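Local coordinates for protein taurocyamine kinase (Schistosoma mansoni, PDB 4WOD) that catalyses the reversible transfer of a phosphate group from ATP to the guanidino compound taurocyamine, in a single chain made of two duplicated kinase repeats, at residues K401-G406 against A430-T435; G90-P95 against N259-F264; D16-S21 against Y55-L60; V280-P285 against Y319-K324. The protein carries 4 engineered substitutions. All coordinates share one frame; numbering follows the deposited sequence.

Contact 1: residues K401-G406 against A430-T435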
loop_
_atom_site.group_PDB
_atom_site.type_symbol
_atom_site.label_atom_id
_atom_site.label_comp_id
_atom_site.label_asym_id
_atom_site.label_seq_id
_atom_site.Cartn_x
_atom_site.Cartn_y
_atom_site.Cartn_z
ATOM N N LYS A 401 -16.033 -0.570 -24.154
ATOM C CA LYS A 401 -17.314 -1.216 -23.900
ATOM C C LYS A 401 -17.545 -1.344 -22.391
ATOM O O LYS A 401 -16.608 -1.603 -21.627
ATOM C CB LYS A 401 -17.372 -2.591 -24.582
ATOM C CG LYS A 401 -18.704 -3.303 -24.385
ATOM C CD LYS A 401 -19.225 -3.926 -25.676
ATOM C CE LYS A 401 -20.722 -3.653 -25.864
ATOM N NZ LYS A 401 -21.489 -3.786 -24.590
ATOM N N ARG A 402 -18.790 -1.151 -21.965
ATOM C CA ARG A 402 -19.160 -1.352 -20.562
ATOM C C ARG A 402 -20.368 -2.265 -20.474
ATOM O O ARG A 402 -21.198 -2.294 -21.393
ATOM C CB ARG A 402 -19.475 -0.027 -19.865
ATOM C CG ARG A 402 -18.318 0.971 -19.834
ATOM C CD ARG A 402 -18.261 1.735 -18.499
ATOM N NE ARG A 402 -17.030 2.520 -18.419
ATOM C CZ ARG A 402 -16.352 2.749 -17.302
ATOM N NH1 ARG A 402 -16.791 2.270 -16.132
ATOM N NH2 ARG A 402 -15.236 3.477 -17.353
ATOM N N THR A 403 -20.472 -3.003 -19.369
ATOM C CA THR A 403 -21.728 -3.688 -19.074
ATOM C C THR A 403 -22.781 -2.656 -18.719
ATOM O O THR A 403 -22.483 -1.469 -18.556
ATOM C CB THR A 403 -21.592 -4.684 -17.915
ATOM O OG1 THR A 403 -21.233 -3.974 -16.722
ATOM C CG2 THR A 403 -20.541 -5.713 -18.227
ATOM N N THR A 404 -24.015 -3.119 -18.557
ATOM C CA THR A 404 -25.133 -2.232 -18.315
ATOM C C THR A 404 -24.879 -1.418 -17.059
ATOM O O THR A 404 -25.306 -0.272 -16.952
ATOM C CB THR A 404 -26.469 -3.021 -18.189
ATOM O OG1 THR A 404 -26.667 -3.803 -19.373
ATOM C CG2 THR A 404 -27.635 -2.071 -18.046
ATOM N N HIS A 405 -24.143 -2.003 -16.119
ATOM C CA HIS A 405 -23.940 -1.350 -14.839
ATOM C C HIS A 405 -22.507 -0.865 -14.619
ATOM O O HIS A 405 -22.153 -0.435 -13.525
ATOM C CB HIS A 405 -24.398 -2.290 -13.745
ATOM C CG HIS A 405 -25.773 -2.826 -14.000
ATOM N ND1 HIS A 405 -26.049 -4.174 -14.073
ATOM C CD2 HIS A 405 -26.938 -2.186 -14.271
ATOM C CE1 HIS A 405 -27.334 -4.345 -14.336
ATOM N NE2 HIS A 405 -27.897 -3.153 -14.460
ATOM N N GLY A 406 -21.702 -0.896 -15.678
ATOM C CA GLY A 406 -20.456 -0.151 -15.668
ATOM C C GLY A 406 -19.140 -0.905 -15.616
ATOM O O GLY A 406 -18.077 -0.291 -15.482
ATOM N N ALA A 430 -21.988 -10.181 -12.926
ATOM C CA ALA A 430 -22.360 -11.380 -13.648
ATOM C C ALA A 430 -22.434 -11.143 -15.143
ATOM O O ALA A 430 -22.096 -12.034 -15.923
ATOM C CB ALA A 430 -23.705 -11.920 -13.141
ATOM N N GLU A 431 -22.879 -9.950 -15.532
ATOM C CA GLU A 431 -23.099 -9.638 -16.947
ATOM C C GLU A 431 -21.785 -9.673 -17.742
ATOM O O GLU A 431 -21.777 -9.810 -18.969
ATOM C CB GLU A 431 -23.775 -8.272 -17.094
ATOM C CG GLU A 431 -24.226 -7.962 -18.522
ATOM C CD GLU A 431 -24.797 -6.565 -18.661
ATOM O OE1 GLU A 431 -25.680 -6.208 -17.856
ATOM O OE2 GLU A 431 -24.357 -5.818 -19.566
ATOM N N CYS A 432 -20.676 -9.551 -17.030
ATOM C CA CYS A 432 -19.364 -9.639 -17.653
ATOM C C CYS A 432 -19.220 -10.922 -18.478
ATOM O O CYS A 432 -18.580 -10.916 -19.541
ATOM C CB CYS A 432 -18.269 -9.553 -16.579
ATOM S SG CYS A 432 -17.995 -7.879 -15.958
ATOM N N TYR A 433 -19.849 -12.007 -18.011
ATOM C CA TYR A 433 -19.708 -13.295 -18.672
ATOM C C TYR A 433 -20.536 -13.435 -19.955
ATOM O O TYR A 433 -20.451 -14.447 -20.638
ATOM C CB TYR A 433 -20.069 -14.430 -17.708
ATOM C CG TYR A 433 -19.049 -14.579 -16.598
ATOM C CD1 TYR A 433 -17.876 -15.308 -16.797
ATOM C CD2 TYR A 433 -19.242 -13.969 -15.366
ATOM C CE1 TYR A 433 -16.932 -15.461 -15.778
ATOM C CE2 TYR A 433 -18.289 -14.091 -14.342
ATOM C CZ TYR A 433 -17.146 -14.840 -14.553
ATOM O OH TYR A 433 -16.205 -14.966 -13.528
ATOM N N SER A 434 -21.339 -12.444 -20.278
ATOM C CA SER A 434 -21.940 -12.430 -21.603
ATOM C C SER A 434 -21.386 -11.246 -22.401
ATOM O O SER A 434 -21.034 -11.411 -23.563
ATOM C CB SER A 434 -23.473 -12.389 -21.517
ATOM O OG SER A 434 -23.928 -11.154 -20.997
ATOM N N THR A 435 -21.311 -10.063 -21.787
ATOM C CA THR A 435 -20.804 -8.867 -22.481
ATOM C C THR A 435 -19.384 -9.067 -23.036
ATOM O O THR A 435 -19.053 -8.605 -24.151
ATOM C CB THR A 435 -20.809 -7.644 -21.550
ATOM O OG1 THR A 435 -22.116 -7.475 -20.992
ATOM C CG2 THR A 435 -20.392 -6.365 -22.303
#

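Contact 2: residues G90-P95 against N259-F264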
loop_
_atom_site.group_PDB
_atom_site.type_symbol
_atom_site.label_atom_id
_atom_site.label_comp_id
_atom_site.label_asym_id
_atom_site.label_seq_id
_atom_site.Cartn_x
_atom_site.Cartn_y
_atom_site.Cartn_z
ATOM N N GLY A 90 24.019 -1.685 2.216
ATOM C CA GLY A 90 24.520 -0.735 3.188
ATOM C C GLY A 90 25.726 -0.019 2.619
ATOM O O GLY A 90 26.587 0.451 3.357
ATOM N N LYS A 91 25.781 0.060 1.290
ATOM C CA LYS A 91 26.910 0.658 0.581
ATOM C C LYS A 91 26.649 2.134 0.326
ATOM O O LYS A 91 26.571 2.580 -0.820
ATOM C CB LYS A 91 27.160 -0.070 -0.740
ATOM C CG LYS A 91 28.580 0.064 -1.258
ATOM C CD LYS A 91 28.737 -0.584 -2.628
ATOM C CE LYS A 91 29.716 -1.751 -2.585
ATOM N NZ LYS A 91 29.997 -2.287 -3.950
ATOM N N ILE A 92 26.498 2.891 1.402
ATOM C CA ILE A 92 26.059 4.270 1.290
ATOM C C ILE A 92 27.071 5.111 0.540
ATOM O O ILE A 92 28.243 5.125 0.882
ATOM C CB ILE A 92 25.815 4.874 2.670
ATOM C CG1 ILE A 92 25.017 3.884 3.527
ATOM C CG2 ILE A 92 25.097 6.207 2.534
ATOM C CD1 ILE A 92 24.930 4.277 4.981
ATOM N N GLN A 93 26.628 5.795 -0.508
ATOM C CA GLN A 93 27.533 6.700 -1.209
ATOM C C GLN A 93 26.741 7.819 -1.859
ATOM O O GLN A 93 25.526 7.713 -2.035
ATOM C CB GLN A 93 28.373 5.940 -2.244
ATOM C CG GLN A 93 27.582 5.276 -3.358
ATOM C CD GLN A 93 28.480 4.480 -4.312
ATOM O OE1 GLN A 93 29.408 5.026 -4.918
ATOM N NE2 GLN A 93 28.207 3.182 -4.437
ATOM N N HIS A 94 27.418 8.906 -2.189
ATOM C CA HIS A 94 26.733 10.031 -2.809
ATOM C C HIS A 94 27.657 10.777 -3.762
ATOM O O HIS A 94 28.794 11.087 -3.403
ATOM C CB HIS A 94 26.203 10.992 -1.738
ATOM C CG HIS A 94 25.257 12.006 -2.285
ATOM N ND1 HIS A 94 23.955 11.699 -2.605
ATOM C CD2 HIS A 94 25.432 13.306 -2.616
ATOM C CE1 HIS A 94 23.362 12.766 -3.096
ATOM N NE2 HIS A 94 24.233 13.760 -3.102
ATOM N N PRO A 95 27.156 11.116 -4.964
ATOM C CA PRO A 95 28.002 11.819 -5.940
ATOM C C PRO A 95 28.235 13.292 -5.607
ATOM O O PRO A 95 27.498 13.862 -4.805
ATOM C CB PRO A 95 27.204 11.684 -7.245
ATOM C CG PRO A 95 25.807 11.618 -6.817
ATOM C CD PRO A 95 25.795 10.885 -5.478
ATOM N N ASN A 259 30.080 15.199 2.809
ATOM C CA ASN A 259 31.078 14.147 2.600
ATOM C C ASN A 259 30.588 13.125 1.575
ATOM O O ASN A 259 29.382 13.033 1.284
ATOM C CB ASN A 259 31.494 13.477 3.933
ATOM C CG ASN A 259 30.447 12.513 4.515
ATOM O OD1 ASN A 259 29.858 11.698 3.810
ATOM N ND2 ASN A 259 30.276 12.564 5.840
ATOM N N ASP A 260 31.529 12.363 1.024
ATOM C CA ASP A 260 31.255 11.576 -0.163
ATOM C C ASP A 260 30.443 10.321 0.128
ATOM O O ASP A 260 30.145 9.560 -0.779
ATOM C CB ASP A 260 32.564 11.201 -0.873
ATOM C CG ASP A 260 33.333 12.424 -1.359
ATOM O OD1 ASP A 260 32.985 12.950 -2.445
ATOM O OD2 ASP A 260 34.271 12.865 -0.651
ATOM N N ARG A 261 30.066 10.128 1.382
ATOM C CA ARG A 261 29.172 9.044 1.756
ATOM C C ARG A 261 27.709 9.519 1.890
ATOM O O ARG A 261 26.800 8.931 1.295
ATOM C CB ARG A 261 29.672 8.429 3.058
ATOM C CG ARG A 261 28.971 7.182 3.521
ATOM C CD ARG A 261 29.793 6.577 4.659
ATOM N NE ARG A 261 30.031 7.550 5.723
ATOM C CZ ARG A 261 29.182 7.732 6.719
ATOM N NH1 ARG A 261 28.095 6.990 6.748
ATOM N NH2 ARG A 261 29.413 8.628 7.677
ATOM N N LEU A 262 27.483 10.596 2.647
ATOM C CA LEU A 262 26.125 11.073 2.894
ATOM C C LEU A 262 25.748 12.299 2.081
ATOM O O LEU A 262 24.624 12.787 2.188
ATOM C CB LEU A 262 25.935 11.397 4.389
ATOM C CG LEU A 262 26.311 10.227 5.312
ATOM C CD1 LEU A 262 26.158 10.601 6.771
ATOM C CD2 LEU A 262 25.476 9.002 4.984
ATOM N N GLY A 263 26.678 12.831 1.300
ATOM C CA GLY A 263 26.413 14.103 0.652
ATOM C C GLY A 263 26.318 15.256 1.649
ATOM O O GLY A 263 27.135 15.346 2.569
ATOM N N PHE A 264 25.343 16.150 1.453
ATOM C CA PHE A 264 25.148 17.292 2.357
ATOM C C PHE A 264 24.523 16.831 3.672
ATOM O O PHE A 264 23.461 16.183 3.702
ATOM C CB PHE A 264 24.274 18.365 1.722
ATOM C CG PHE A 264 24.938 19.103 0.598
ATOM C CD1 PHE A 264 25.943 20.026 0.866
ATOM C CD2 PHE A 264 24.572 18.866 -0.710
ATOM C CE1 PHE A 264 26.562 20.718 -0.163
ATOM C CE2 PHE A 264 25.185 19.556 -1.758
ATOM C CZ PHE A 264 26.167 20.489 -1.476
HETATM O O HOH W 1 31.222 12.261 -4.046
#

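Contact 3: residues D16-S21 against Y55-L60. With ARG (arginine), chain B.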
loop_
_atom_site.group_PDB
_atom_site.type_symbol
_atom_site.label_atom_id
_atom_site.label_comp_id
_atom_site.label_asym_id
_atom_site.label_seq_id
_atom_site.Cartn_x
_atom_site.Cartn_y
_atom_site.Cartn_z
ATOM N N ASP A 16 7.910 1.108 24.645
ATOM C CA ASP A 16 6.769 1.818 24.092
ATOM C C ASP A 16 6.192 1.053 22.905
ATOM O O ASP A 16 6.797 0.990 21.831
ATOM C CB ASP A 16 7.166 3.238 23.687
ATOM C CG ASP A 16 5.963 4.118 23.398
ATOM O OD1 ASP A 16 4.820 3.604 23.403
ATOM O OD2 ASP A 16 6.162 5.329 23.157
ATOM N N GLU A 17 5.012 0.477 23.111
ATOM C CA GLU A 17 4.374 -0.355 22.102
ATOM C C GLU A 17 4.014 0.431 20.837
ATOM O O GLU A 17 3.908 -0.146 19.749
ATOM C CB GLU A 17 3.119 -1.013 22.690
ATOM C CG GLU A 17 2.914 -2.463 22.282
ATOM C CD GLU A 17 3.818 -3.426 23.038
ATOM O OE1 GLU A 17 4.673 -2.958 23.824
ATOM O OE2 GLU A 17 3.670 -4.654 22.840
ATOM N N ARG A 18 3.826 1.743 20.997
ATOM C CA ARG A 18 3.490 2.636 19.889
ATOM C C ARG A 18 4.717 2.997 19.059
ATOM O O ARG A 18 4.603 3.522 17.950
ATOM C CB ARG A 18 2.857 3.925 20.408
ATOM C CG ARG A 18 1.657 3.735 21.332
ATOM C CD ARG A 18 1.465 4.986 22.148
ATOM N NE ARG A 18 2.670 5.277 22.922
ATOM C CZ ARG A 18 2.939 6.450 23.485
ATOM N NH1 ARG A 18 2.091 7.464 23.354
ATOM N NH2 ARG A 18 4.066 6.613 24.167
ATOM N N ASN A 19 5.897 2.757 19.613
ATOM C CA ASN A 19 7.114 3.122 18.908
ATOM C C ASN A 19 7.550 2.005 17.967
ATOM O O ASN A 19 7.784 0.881 18.398
ATOM C CB ASN A 19 8.224 3.469 19.906
ATOM C CG ASN A 19 9.355 4.234 19.266
ATOM O OD1 ASN A 19 9.885 3.834 18.227
ATOM N ND2 ASN A 19 9.731 5.350 19.879
ATOM N N HIS A 20 7.645 2.332 16.680
ATOM C CA HIS A 20 8.135 1.412 15.663
ATOM C C HIS A 20 9.208 2.084 14.820
ATOM O O HIS A 20 9.274 1.884 13.605
ATOM C CB HIS A 20 6.991 0.938 14.766
ATOM C CG HIS A 20 5.844 0.357 15.527
ATOM N ND1 HIS A 20 4.622 0.984 15.628
ATOM C CD2 HIS A 20 5.745 -0.778 16.256
ATOM C CE1 HIS A 20 3.813 0.250 16.370
ATOM N NE2 HIS A 20 4.472 -0.822 16.769
ATOM N N SER A 21 10.030 2.900 15.468
ATOM C CA SER A 21 10.997 3.733 14.753
ATOM C C SER A 21 12.200 2.923 14.310
ATOM O O SER A 21 12.460 1.856 14.858
ATOM C CB SER A 21 11.441 4.903 15.638
ATOM O OG SER A 21 11.887 4.469 16.922
ATOM N N TYR A 55 9.942 10.318 23.234
ATOM C CA TYR A 55 8.739 11.051 23.614
ATOM C C TYR A 55 7.759 11.175 22.470
ATOM O O TYR A 55 6.602 11.485 22.688
ATOM C CB TYR A 55 9.111 12.428 24.153
ATOM C CG TYR A 55 10.051 12.282 25.317
ATOM C CD1 TYR A 55 9.615 11.723 26.515
ATOM C CD2 TYR A 55 11.382 12.648 25.211
ATOM C CE1 TYR A 55 10.481 11.557 27.583
ATOM C CE2 TYR A 55 12.258 12.485 26.274
ATOM C CZ TYR A 55 11.804 11.938 27.450
ATOM O OH TYR A 55 12.667 11.789 28.505
ATOM N N ASN A 56 8.232 10.927 21.257
ATOM C CA ASN A 56 7.362 10.950 20.092
ATOM C C ASN A 56 7.396 9.616 19.345
ATOM O O ASN A 56 8.177 9.431 18.409
ATOM C CB ASN A 56 7.765 12.102 19.176
ATOM C CG ASN A 56 7.715 13.440 19.890
ATOM O OD1 ASN A 56 8.722 13.908 20.435
ATOM N ND2 ASN A 56 6.533 14.050 19.916
ATOM N N PRO A 57 6.532 8.672 19.755
ATOM C CA PRO A 57 6.584 7.334 19.153
ATOM C C PRO A 57 6.264 7.295 17.652
ATOM O O PRO A 57 6.618 6.319 16.995
ATOM C CB PRO A 57 5.539 6.543 19.958
ATOM C CG PRO A 57 4.654 7.582 20.585
ATOM C CD PRO A 57 5.514 8.785 20.814
ATOM N N GLY A 58 5.635 8.338 17.120
ATOM C CA GLY A 58 5.307 8.375 15.705
ATOM C C GLY A 58 6.510 8.697 14.835
ATOM O O GLY A 58 6.498 8.458 13.631
ATOM N N ALA A 59 7.553 9.246 15.446
ATOM C CA ALA A 59 8.756 9.628 14.706
ATOM C C ALA A 59 9.532 8.395 14.244
ATOM O O ALA A 59 9.834 7.505 15.031
ATOM C CB ALA A 59 9.634 10.525 15.560
ATOM N N LEU A 60 9.867 8.364 12.962
ATOM C CA LEU A 60 10.575 7.245 12.354
ATOM C C LEU A 60 12.099 7.261 12.570
ATOM O O LEU A 60 12.741 6.213 12.684
ATOM C CB LEU A 60 10.284 7.240 10.855
ATOM C CG LEU A 60 10.724 5.998 10.097
ATOM C CD1 LEU A 60 9.990 4.801 10.662
ATOM C CD2 LEU A 60 10.422 6.170 8.607
HETATM N N ARG B . 10.970 10.511 8.542
HETATM C CA ARG B . 11.131 11.409 9.653
HETATM C C ARG B . 10.645 10.941 11.012
HETATM O O ARG B . 9.497 10.450 11.136
HETATM C CB ARG B . 10.585 12.751 9.327
HETATM C CG ARG B . 11.547 13.576 8.542
HETATM C CD ARG B . 11.964 14.689 9.433
HETATM N NE ARG B . 12.885 15.547 8.751
HETATM C CZ ARG B . 12.766 16.845 8.725
HETATM N NH1 ARG B . 13.639 17.569 8.091
HETATM N NH2 ARG B . 11.749 17.406 9.317
HETATM O OXT ARG B . 11.540 11.104 11.854
HETATM O O HOH W 2 10.248 7.344 17.604
HETATM O O HOH W 3 7.148 4.788 14.730
#

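Contact 4: residues V280-P285 against Y319-K324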
loop_
_atom_site.group_PDB
_atom_site.type_symbol
_atom_site.label_atom_id
_atom_site.label_comp_id
_atom_site.label_asym_id
_atom_site.label_seq_id
_atom_site.Cartn_x
_atom_site.Cartn_y
_atom_site.Cartn_z
ATOM N N VAL A 280 5.147 19.416 -6.740
ATOM C CA VAL A 280 3.984 20.199 -7.150
ATOM C C VAL A 280 2.812 19.919 -6.222
ATOM O O VAL A 280 2.720 18.827 -5.645
ATOM C CB VAL A 280 3.531 19.884 -8.595
ATOM C CG1 VAL A 280 4.567 20.342 -9.568
ATOM C CG2 VAL A 280 3.215 18.353 -8.770
ATOM N N HIS A 281 1.937 20.913 -6.072
ATOM C CA HIS A 281 0.588 20.680 -5.558
ATOM C C HIS A 281 -0.317 20.433 -6.757
ATOM O O HIS A 281 -0.512 21.327 -7.584
ATOM C CB HIS A 281 0.075 21.864 -4.744
ATOM C CG HIS A 281 0.496 21.840 -3.313
ATOM N ND1 HIS A 281 1.798 21.613 -2.925
ATOM C CD2 HIS A 281 -0.215 22.010 -2.172
ATOM C CE1 HIS A 281 1.875 21.646 -1.607
ATOM N NE2 HIS A 281 0.667 21.886 -1.125
ATOM N N ALA A 282 -0.857 19.226 -6.870
ATOM C CA ALA A 282 -1.623 18.891 -8.063
ATOM C C ALA A 282 -2.998 18.352 -7.713
ATOM O O ALA A 282 -3.150 17.673 -6.702
ATOM C CB ALA A 282 -0.870 17.875 -8.904
ATOM N N LYS A 283 -3.975 18.633 -8.571
ATOM C CA LYS A 283 -5.321 18.058 -8.469
ATOM C C LYS A 283 -5.409 16.711 -9.182
ATOM O O LYS A 283 -5.566 16.656 -10.402
ATOM C CB LYS A 283 -6.374 19.005 -9.051
ATOM C CG LYS A 283 -6.487 20.354 -8.368
ATOM C CD LYS A 283 -6.933 21.412 -9.372
ATOM C CE LYS A 283 -6.116 22.702 -9.275
ATOM N NZ LYS A 283 -6.142 23.496 -10.552
ATOM N N ILE A 284 -5.332 15.629 -8.414
ATOM C CA ILE A 284 -5.401 14.281 -8.972
ATOM C C ILE A 284 -6.405 13.380 -8.218
ATOM O O ILE A 284 -6.052 12.278 -7.782
ATOM C CB ILE A 284 -4.007 13.621 -8.954
ATOM C CG1 ILE A 284 -3.446 13.589 -7.522
ATOM C CG2 ILE A 284 -3.037 14.422 -9.852
ATOM C CD1 ILE A 284 -2.328 12.606 -7.327
ATOM N N PRO A 285 -7.668 13.830 -8.095
ATOM C CA PRO A 285 -8.651 13.069 -7.308
ATOM C C PRO A 285 -8.897 11.639 -7.809
ATOM O O PRO A 285 -9.120 10.749 -6.989
ATOM C CB PRO A 285 -9.933 13.907 -7.446
ATOM C CG PRO A 285 -9.773 14.603 -8.763
ATOM C CD PRO A 285 -8.300 14.961 -8.801
ATOM N N TYR A 319 -2.859 16.913 -4.049
ATOM C CA TYR A 319 -1.735 16.269 -3.380
ATOM C C TYR A 319 -0.423 16.946 -3.675
ATOM O O TYR A 319 -0.250 17.547 -4.734
ATOM C CB TYR A 319 -1.627 14.800 -3.785
ATOM C CG TYR A 319 -2.703 13.962 -3.161
ATOM C CD1 TYR A 319 -2.428 13.165 -2.048
ATOM C CD2 TYR A 319 -4.002 13.992 -3.655
ATOM C CE1 TYR A 319 -3.416 12.406 -1.458
ATOM C CE2 TYR A 319 -4.995 13.249 -3.072
ATOM C CZ TYR A 319 -4.700 12.445 -1.982
ATOM O OH TYR A 319 -5.701 11.694 -1.407
ATOM N N ASP A 320 0.494 16.829 -2.721
ATOM C CA ASP A 320 1.890 17.179 -2.936
ATOM C C ASP A 320 2.600 15.947 -3.490
ATOM O O ASP A 320 2.568 14.870 -2.886
ATOM C CB ASP A 320 2.532 17.655 -1.630
ATOM C CG ASP A 320 3.955 18.162 -1.822
ATOM O OD1 ASP A 320 4.878 17.325 -1.907
ATOM O OD2 ASP A 320 4.158 19.399 -1.867
ATOM N N LEU A 321 3.210 16.102 -4.659
ATOM C CA LEU A 321 3.944 15.033 -5.324
ATOM C C LEU A 321 5.391 15.459 -5.453
ATOM O O LEU A 321 5.649 16.481 -6.069
ATOM C CB LEU A 321 3.373 14.752 -6.719
ATOM C CG LEU A 321 1.879 14.422 -6.785
ATOM C CD1 LEU A 321 1.453 14.308 -8.231
ATOM C CD2 LEU A 321 1.609 13.122 -6.036
ATOM N N SER A 322 6.319 14.690 -4.894
ATOM C CA SER A 322 7.753 15.030 -4.975
ATOM C C SER A 322 8.648 13.828 -5.339
ATOM O O SER A 322 8.223 12.687 -5.237
ATOM C CB SER A 322 8.224 15.634 -3.645
ATOM O OG SER A 322 8.005 14.746 -2.568
ATOM N N ASN A 323 9.885 14.095 -5.773
ATOM C CA ASN A 323 10.871 13.038 -5.919
ATOM C C ASN A 323 10.982 12.237 -4.630
ATOM O O ASN A 323 11.058 12.813 -3.548
ATOM C CB ASN A 323 12.254 13.610 -6.297
ATOM C CG ASN A 323 12.706 14.755 -5.385
ATOM O OD1 ASN A 323 12.123 15.846 -5.391
ATOM N ND2 ASN A 323 13.788 14.520 -4.625
ATOM N N LYS A 324 10.975 10.910 -4.730
ATOM C CA LYS A 324 11.112 10.105 -3.515
ATOM C C LYS A 324 12.570 9.994 -3.072
ATOM O O LYS A 324 12.844 9.656 -1.929
ATOM C CB LYS A 324 10.523 8.707 -3.716
ATOM C CG LYS A 324 11.337 7.801 -4.655
ATOM C CD LYS A 324 10.685 6.427 -4.835
ATOM C CE LYS A 324 11.552 5.511 -5.715
ATOM N NZ LYS A 324 10.864 4.219 -6.034
#

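Contact 1: residues K401-G406 against A430-T435
Thr404 N donates to Glu431 OE2 across the contact at 2.9 Å, meeting it from above the carboxylate plane. Thr404 OG1 donates to the other oxygen, Glu431 OE1, at 3.0 Å on the syn side and close to that plane. Thr404 OG1 lies beside its own backbone N (chi1 -56°), which lets one residue offer both donors to one carboxylate. The Glu431 chain runs extended to reach them, crossing the Thr404 side chain at about a right angle, and its OE2 also lies 3.4 Å from Thr403 CB. Next to these bonds the methyl group Thr403 CG2 packs between Thr435 and Cys432, 3.6 Å from Thr435 OG1 and 4.0 Å from Cys432 SG. Thr435 CG2 in turn meets the bent chain of Lys401, 3.6 Å from its NZ. Backbone O of Glu431 accepts from Ser434 OG and Thr435 OG1 as well as from the backbone N atoms of both residues, which ties the short helix together. Glu429 takes up Thr403 OG1 and His405 ND1, so two acidic residues, Glu429 and Glu431, grip the type I turn 403-406. The contact thus fastens the loop between helices 392-398 and 409-418 to helix 432-435, in the N-terminal phosphagen kinase domain of the second repeat; Cys432 also packs on Met412 of helix 409-418.

Contact 2: residues G90-P95 against N259-F264
Ile92, Gln93 and His94 lie against a classic beta bulge in the two-stranded hairpin 258-264, where Leu262 and Gly263 both face Asn259. The direct hydrogen bond between the segments runs from His94 N to Asp260 O, 3.1 Å long, with the donor well above the carbonyl plane. Beside it, Ile92 CG2 lies 3.7 Å from Leu262 CD2, and Ile92 O rests 3.4 Å from Arg261 CG. Ile92 CG2 is anti to its backbone N, and this branch also approaches Arg261 O. The His94 ring approaches the bulge obliquely, its CD2 3.5 Å from Gly263 CA. Gly263 has positive phi, and the absence of a side chain leaves the imidazole room to come this close. A water bridges the two segments, donating to His94 O and to Asp260 OD1.

In the next shell, Asn259 OD1 shapes the turn by accepting from Arg261 N, an Asx turn, and from Leu262 N, which extends it to an Asx motif; together they hold the backbone carrying Asp260 O. The guanidinium of Arg261 has Leu262 CG over one face and makes a salt bridge with Asp78 of helix 74-84, the helix on which Ile92 and Leu262 both pack through Ile81. Asp260 OD1 is salt-bridged to Lys96. The contact therefore joins the linker that leads from helix 74-84 to strand 117-126 onto a hairpin of the C-terminal domain. His94 ND1 is hydrogen-bonded to Gly328 N, while Pro95 CD sits 3.4 Å above one ring face, offset toward the rim.

Contact 3: residues D16-S21 against Y55-L60
Arg18 and Pro57 meet where two type I turns, 16-19 and 56-59, pack together in the N-terminal phosphagen kinase domain. From the start of the Arg18 side chain, CB touches Pro57 CB at 3.8 Å; CG lies beside the backbone N (chi1 -53°), and a bend at chi3 (-58°) turns NE toward Asp16. NE then donates in the guanidinium plane to the syn lone pair of Asp16 OD1, at 2.8 Å. CZ lies 3.6 Å from Pro57 CG, which sits over the centre of one guanidinium face, with NE, NH1 and NH2 also near it. At the tip, NH2 completes a side-on salt bridge with Asp16 OD2 at 2.7 Å, tilted out of both planes. Since Asp16 OD1 also accepts from Arg18 N, in an Asx turn, the charged pair is held against the ring, and Asp16 OD2 itself touches Pro57 CB.

Further along, Asn19 OD1 takes the N-H of Ser21, a second Asx turn, and Ser21 OG caps the start of helix 22-26 through Lys24 N. One water links His20 N to Pro57 O, and Ser21 CB packs 3.1 Å from Ala59 O. These contacts join loop 16-21 to the segment that lines the arginine pocket, probably the guanidino-substrate site, where Leu61, Arg63 and Glu222 also bind the ligand. Leu60 N donates almost straight (168°) to the carboxylate O of that arginine, at 2.8 Å.

Contact 4: residues V280-P285 against Y319-K324
Val280 to Ala282 pair with Leu321 to Tyr319 as neighbouring antiparallel strands of the eight-stranded sheet of the phosphagen kinase catalytic domain, their short axes 4.8 Å apart. Val280 with Leu321 and Ala282 with Tyr319 are hydrogen-bonded pairs, each closed by two bonds; Ala282 N to Tyr319 O measures 2.8 Å. His281 and Asp320 form the non-hydrogen-bonded pair between them, with CA-H...O contacts from Asp320 to Val280 O and from His281 to Tyr319 O.

Side chains of the flanking pairs share one face. Val280 CG2 meets Leu321 CB at 4.1 Å, and Ala282 CB approaches Leu321 CD1. Beyond the strand, Ile284 CG1 lies between the backbone N and the carbonyl carbon (chi1 57°) and packs 3.9 Å from Tyr319 CD2, the two side chains crossing at about a right angle; Ile284 CD1 meets Leu321 CD2 tip to tip. Helix 331-355 covers Val280 and Ala282 through Met338 and Leu346, and Phe293 stacks edge-to-face with Tyr319.

His281 and Asp320 occupy the other face. His281, like Val280 on the opposite face and Arg277, is predicted to belong to the ATP site; Arg277 forms a salt bridge with Asp320 OD1. His281 NE2 is hydrogen-bonded to Glu310, another predicted ATP-site residue. Ring and carboxylate planes of the pair stand 89° apart, with His281 CE1 3.2 Å from Asp320 OD2.

Contacts 3, 2 and 4 follow one another along the first repeat, and contact 1 comes later, in the second. The three of the first repeat have centres about 27 to 28 Å apart and do not touch: contact 3 lies in the N-terminal domain beside the bound arginine, contact 2 fixes the linker between the two domains to the hairpin 258-264, and contact 4 lies in the large catalytic sheet, whose strand 277-283 follows that hairpin in the chain. Contact 1, about 54 Å from contact 2 centre to centre, belongs to the small domain of the other repeat. Each repeat thus pairs a helical domain with its own eight-stranded sheet, as expected of a duplicated kinase.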